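Long-range contacts in histidinol-phosphate aminotransferase (Clostridium acetobutylicum, PDB 3FTB), which probably transfers amino groups as a pyridoxal 5'-phosphate-dependent aminotransferase: residues A[81-86]-A[245-250]; A[89-94]-A[208-213]. All coordinates share one frame; numbering follows the deposited sequence.

Interaction 1 (A[81-86]-A[245-250]); sequences IVLGNG and WNINCF
One amide fastens the loop before helix 249-257 to the end of strand 80-84. N246 holds CG in the crowded position between its backbone N and carbonyl carbon (chi1 65°), which brings ND2 against the strand; it donates to L83 O over 3.1 Å in a nearly straight bond (N-H...O 161°). The oxygen lies almost in the amide plane of N246, whereas ND2 sits well above the carbonyl plane of L83. ND2 probably also donates to OE1 of E89.

Beside this polar grip, I247 extends CD1 over the G84 peptide, 3.5 Å from G84 C, while its CG1 meets L83 CB at 3.7 Å. CG1 is anti to the carbonyl carbon, and a further bend at chi2 (-51°) tips the methyl towards G84.

N85, poorly ordered, centres an inverse gamma turn with a weak G86 N to G84 O bond. Its OD1 accepts from a water, 2.9 Å away, that in turn accepts from the N-cap residue N248 (N to water 3.0 Å). The ND2 of N85 bonds N246 O of the second subunit. This buried edge of the large sheet, locked to a loop at the dimer interface, fits the dimeric architecture of fold-type I pyridoxal-phosphate enzymes.

Interaction 2 (A[89-94]-A[208-213]); sequences EIIELS and FIIRAM. With PO4 (phosphate ion), chain G.
I90 and I210 lead the packing of helix 87-95 on strand 207-212, with no hydrogen bond between the two segments. The branch methyl CG2 of I90, anti to its backbone N, wedges between two strand side chains: it abuts the edge of the F208 ring, in the plane of the ring and 3.6 Å from CE2, and lies 3.8 Å from I210 CG1. I90 and I210 run past each other in opposite directions, whereas I90 meets F208 crosswise. I210 is extended (chi2 -179°), so that its CD1 reaches I91 CG1 at 3.6 Å, again crosswise, one residue along the helix.

S94, one turn beyond I90, supplies its CB to the same ring, 3.7 Å from F208 CE2. Its hydroxyl is turned back on the helix: OG, held between the backbone N and the carbonyl carbon (chi1 55°), donates to I90 O at 2.6 Å, in the carbonyl plane and on a lone pair. S94 N also donates to I90 O, so two bonds grip that carbonyl, and the one from OG fixes the rotation of the serine side chain beside the ring.

R211 starts off away from the helix and bends at chi2. Its NH1 and NH2 hold a phosphate ion, probably from the crystallisation liquor, in a fork of two nearly straight bonds; E184 pairs with NE and would help to orient the guanidinium.

Helix and strand run nearly antiparallel (160°), their axes 9.3 Å apart. I181 of strand 179-183 extends the apolar floor beneath S94, F208 and I210, strand 225-229 flanks the other edge of strand 207-212, and helix 110-117 packs against I91.

Both contacts are buried and reach the same seven-stranded sheet, but at different depths. Interaction 1 engages one of its two edge strands within the chain, 80-84, beside the second subunit, and mixes an amide bond, a water bridge and a little apolar packing. Interaction 2 lies nearer the centre of the chain, on an inner strand, and joins helix to sheet by van der Waals packing, mostly of apolar side chains, with no hydrogen bond across. Strand 80-84 leads through a short turn into helix 87-95, so one continuous piece of chain serves both. E89, on the helix of interaction 2, reaches back to the loop of interaction 1. V82 CG2 also packs on F208 CZ at 3.8 Å, joining the edge strand to the interior.

Interaction 1 (A[81-86]-A[245-250])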
# COMPACT_ATOMS: atom_id res chain seq x y z
N ILE A 81 -14.54 -9.45 -0.89
CA ILE A 81 -13.13 -9.59 -0.57
C ILE A 81 -12.47 -8.22 -0.72
O ILE A 81 -12.63 -7.56 -1.74
CB ILE A 81 -12.44 -10.61 -1.49
CG1 ILE A 81 -13.11 -11.98 -1.37
CG2 ILE A 81 -10.95 -10.71 -1.16
CD1 ILE A 81 -12.70 -12.95 -2.46
N VAL A 82 -11.76 -7.79 0.31
CA VAL A 82 -11.06 -6.52 0.26
C VAL A 82 -9.59 -6.77 0.46
O VAL A 82 -9.20 -7.48 1.38
CB VAL A 82 -11.62 -5.49 1.28
CG1 VAL A 82 -12.99 -4.98 0.83
CG2 VAL A 82 -11.71 -6.09 2.66
N LEU A 83 -8.77 -6.22 -0.43
CA LEU A 83 -7.32 -6.42 -0.40
C LEU A 83 -6.65 -5.26 0.31
O LEU A 83 -7.04 -4.10 0.14
CB LEU A 83 -6.76 -6.59 -1.82
CG LEU A 83 -7.51 -7.67 -2.60
CD1 LEU A 83 -7.06 -7.73 -4.05
CD2 LEU A 83 -7.38 -9.03 -1.93
N GLY A 84 -5.65 -5.56 1.12
CA GLY A 84 -4.98 -4.51 1.86
C GLY A 84 -3.48 -4.62 1.84
O GLY A 84 -2.92 -5.73 1.86
N ASN A 85 -2.83 -3.47 1.77
CA ASN A 85 -1.40 -3.36 2.00
C ASN A 85 -1.17 -3.67 3.48
O ASN A 85 -0.96 -2.76 4.29
CB ASN A 85 -0.95 -1.94 1.65
CG ASN A 85 0.55 -1.83 1.42
OD1 ASN A 85 1.17 -2.69 0.79
ND2 ASN A 85 1.13 -0.75 1.92
N GLY A 86 -1.23 -4.96 3.83
CA GLY A 86 -1.17 -5.41 5.21
C GLY A 86 -2.58 -5.54 5.79
O GLY A 86 -3.53 -4.97 5.25
N TRP A 245 -4.80 -0.75 -7.69
CA TRP A 245 -3.47 -1.36 -7.52
C TRP A 245 -2.75 -1.11 -6.17
O TRP A 245 -1.55 -0.85 -6.16
CB TRP A 245 -2.56 -0.94 -8.67
CG TRP A 245 -3.18 -1.16 -10.00
CD1 TRP A 245 -3.35 -2.36 -10.63
CD2 TRP A 245 -3.70 -0.16 -10.87
NE1 TRP A 245 -3.96 -2.16 -11.85
CE2 TRP A 245 -4.18 -0.82 -12.02
CE3 TRP A 245 -3.81 1.23 -10.80
CZ2 TRP A 245 -4.76 -0.13 -13.09
CZ3 TRP A 245 -4.40 1.91 -11.85
CH2 TRP A 245 -4.86 1.23 -12.98
N ASN A 246 -3.45 -1.22 -5.04
CA ASN A 246 -2.78 -1.03 -3.75
C ASN A 246 -1.91 -2.23 -3.34
O ASN A 246 -1.22 -2.19 -2.32
CB ASN A 246 -3.80 -0.74 -2.65
CG ASN A 246 -4.73 -1.92 -2.39
OD1 ASN A 246 -5.17 -2.59 -3.33
ND2 ASN A 246 -5.03 -2.16 -1.13
N ILE A 247 -1.97 -3.29 -4.13
CA ILE A 247 -1.28 -4.54 -3.81
C ILE A 247 -0.12 -4.78 -4.77
O ILE A 247 -0.33 -5.03 -5.94
CB ILE A 247 -2.25 -5.75 -3.89
CG1 ILE A 247 -3.49 -5.51 -3.03
CG2 ILE A 247 -1.57 -7.06 -3.52
CD1 ILE A 247 -3.16 -5.10 -1.61
N ASN A 248 1.11 -4.71 -4.27
CA ASN A 248 2.29 -4.96 -5.11
C ASN A 248 2.32 -6.39 -5.67
O ASN A 248 1.64 -7.28 -5.15
CB ASN A 248 3.57 -4.68 -4.33
CG ASN A 248 3.93 -5.81 -3.38
OD1 ASN A 248 3.66 -5.73 -2.18
ND2 ASN A 248 4.54 -6.86 -3.90
N CYS A 249 3.12 -6.61 -6.71
CA CYS A 249 3.11 -7.88 -7.43
C CYS A 249 3.63 -9.10 -6.65
O CYS A 249 3.16 -10.22 -6.87
CB CYS A 249 3.84 -7.74 -8.79
SG CYS A 249 5.65 -7.52 -8.74
N PHE A 250 4.59 -8.90 -5.76
CA PHE A 250 5.12 -10.00 -4.95
C PHE A 250 4.08 -10.45 -3.94
O PHE A 250 3.86 -11.66 -3.74
CB PHE A 250 6.42 -9.59 -4.25
CG PHE A 250 7.56 -9.32 -5.20
CD1 PHE A 250 8.25 -10.37 -5.78
CD2 PHE A 250 7.93 -8.02 -5.51
CE1 PHE A 250 9.30 -10.12 -6.65
CE2 PHE A 250 8.98 -7.77 -6.38
CZ PHE A 250 9.66 -8.83 -6.96
O HOH W 1 2.00 -3.11 -1.95

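Interaction 2 (A[89-94]-A[208-213])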
# COMPACT_ATOMS: atom_id res chain seq x y z
N GLU A 89 -4.42 -2.04 6.94
CA GLU A 89 -5.26 -1.20 6.12
C GLU A 89 -6.73 -1.53 6.37
O GLU A 89 -7.60 -0.65 6.39
CB GLU A 89 -4.89 -1.36 4.63
CG GLU A 89 -5.37 -0.22 3.72
CD GLU A 89 -5.11 -0.46 2.21
OE1 GLU A 89 -4.33 -1.37 1.87
OE2 GLU A 89 -5.68 0.27 1.37
N ILE A 90 -6.99 -2.82 6.59
CA ILE A 90 -8.35 -3.31 6.70
C ILE A 90 -8.96 -3.01 8.07
O ILE A 90 -10.14 -2.66 8.17
CB ILE A 90 -8.40 -4.82 6.41
CG1 ILE A 90 -7.79 -5.08 5.03
CG2 ILE A 90 -9.82 -5.36 6.49
CD1 ILE A 90 -7.30 -6.47 4.88
N ILE A 91 -8.15 -3.14 9.12
CA ILE A 91 -8.56 -2.77 10.47
C ILE A 91 -8.97 -1.30 10.52
O ILE A 91 -10.09 -0.97 10.94
CB ILE A 91 -7.41 -2.99 11.47
CG1 ILE A 91 -7.05 -4.48 11.54
CG2 ILE A 91 -7.77 -2.44 12.84
CD1 ILE A 91 -5.83 -4.78 12.38
N GLU A 92 -8.08 -0.42 10.06
CA GLU A 92 -8.40 1.00 9.98
C GLU A 92 -9.66 1.26 9.16
O GLU A 92 -10.58 1.92 9.63
CB GLU A 92 -7.23 1.79 9.39
CG GLU A 92 -7.60 3.21 8.98
CD GLU A 92 -6.39 4.07 8.68
OE1 GLU A 92 -5.36 3.90 9.36
OE2 GLU A 92 -6.46 4.91 7.76
N LEU A 93 -9.69 0.74 7.93
CA LEU A 93 -10.77 1.03 6.98
C LEU A 93 -12.13 0.52 7.43
O LEU A 93 -13.14 1.22 7.29
CB LEU A 93 -10.45 0.46 5.60
CG LEU A 93 -9.46 1.26 4.77
CD1 LEU A 93 -9.05 0.45 3.58
CD2 LEU A 93 -10.05 2.59 4.34
N SER A 94 -12.17 -0.69 7.96
CA SER A 94 -13.44 -1.24 8.43
C SER A 94 -13.96 -0.43 9.62
O SER A 94 -15.16 -0.26 9.80
CB SER A 94 -13.30 -2.72 8.77
OG SER A 94 -12.26 -2.95 9.69
N PHE A 208 -17.71 -9.40 9.68
CA PHE A 208 -16.62 -9.00 8.81
C PHE A 208 -15.33 -9.57 9.41
O PHE A 208 -15.00 -9.29 10.56
CB PHE A 208 -16.55 -7.49 8.70
CG PHE A 208 -15.47 -7.00 7.77
CD1 PHE A 208 -15.70 -6.91 6.41
CD2 PHE A 208 -14.22 -6.63 8.25
CE1 PHE A 208 -14.73 -6.46 5.55
CE2 PHE A 208 -13.23 -6.18 7.39
CZ PHE A 208 -13.49 -6.10 6.03
N ILE A 209 -14.63 -10.41 8.64
CA ILE A 209 -13.42 -11.06 9.15
C ILE A 209 -12.16 -10.48 8.52
O ILE A 209 -12.13 -10.20 7.32
CB ILE A 209 -13.42 -12.60 8.89
CG1 ILE A 209 -14.76 -13.23 9.29
CG2 ILE A 209 -12.26 -13.26 9.58
CD1 ILE A 209 -15.12 -13.04 10.73
N ILE A 210 -11.12 -10.30 9.34
CA ILE A 210 -9.82 -9.85 8.88
C ILE A 210 -8.79 -10.98 8.99
O ILE A 210 -8.55 -11.51 10.08
CB ILE A 210 -9.36 -8.63 9.69
CG1 ILE A 210 -10.35 -7.48 9.54
CG2 ILE A 210 -7.98 -8.19 9.27
CD1 ILE A 210 -9.96 -6.21 10.28
N ARG A 211 -8.21 -11.37 7.86
CA ARG A 211 -7.11 -12.32 7.90
C ARG A 211 -5.81 -11.64 7.49
O ARG A 211 -5.82 -10.51 7.03
CB ARG A 211 -7.38 -13.49 6.95
CG ARG A 211 -8.57 -14.34 7.32
CD ARG A 211 -8.30 -15.16 8.53
NE ARG A 211 -9.32 -16.19 8.69
CZ ARG A 211 -9.12 -17.47 8.41
NH1 ARG A 211 -7.94 -17.86 7.97
NH2 ARG A 211 -10.10 -18.35 8.58
N ALA A 212 -4.70 -12.34 7.66
CA ALA A 212 -3.39 -11.83 7.27
C ALA A 212 -2.42 -12.95 6.95
O ALA A 212 -2.53 -14.05 7.51
CB ALA A 212 -2.82 -10.94 8.35
N MET A 213 -1.48 -12.67 6.06
CA MET A 213 -0.41 -13.61 5.72
C MET A 213 0.86 -13.18 6.44
O MET A 213 1.92 -13.78 6.26
CB MET A 213 -0.15 -13.59 4.21
CG MET A 213 -1.26 -14.17 3.33
SD MET A 213 -0.68 -14.45 1.64
CE MET A 213 0.41 -15.86 1.91
P PO4 G . -8.56 -21.24 7.35
O1 PO4 G . -7.58 -20.10 7.27
O2 PO4 G . -8.80 -21.79 5.96
O3 PO4 G . -8.00 -22.32 8.25
O4 PO4 G . -9.89 -20.79 7.91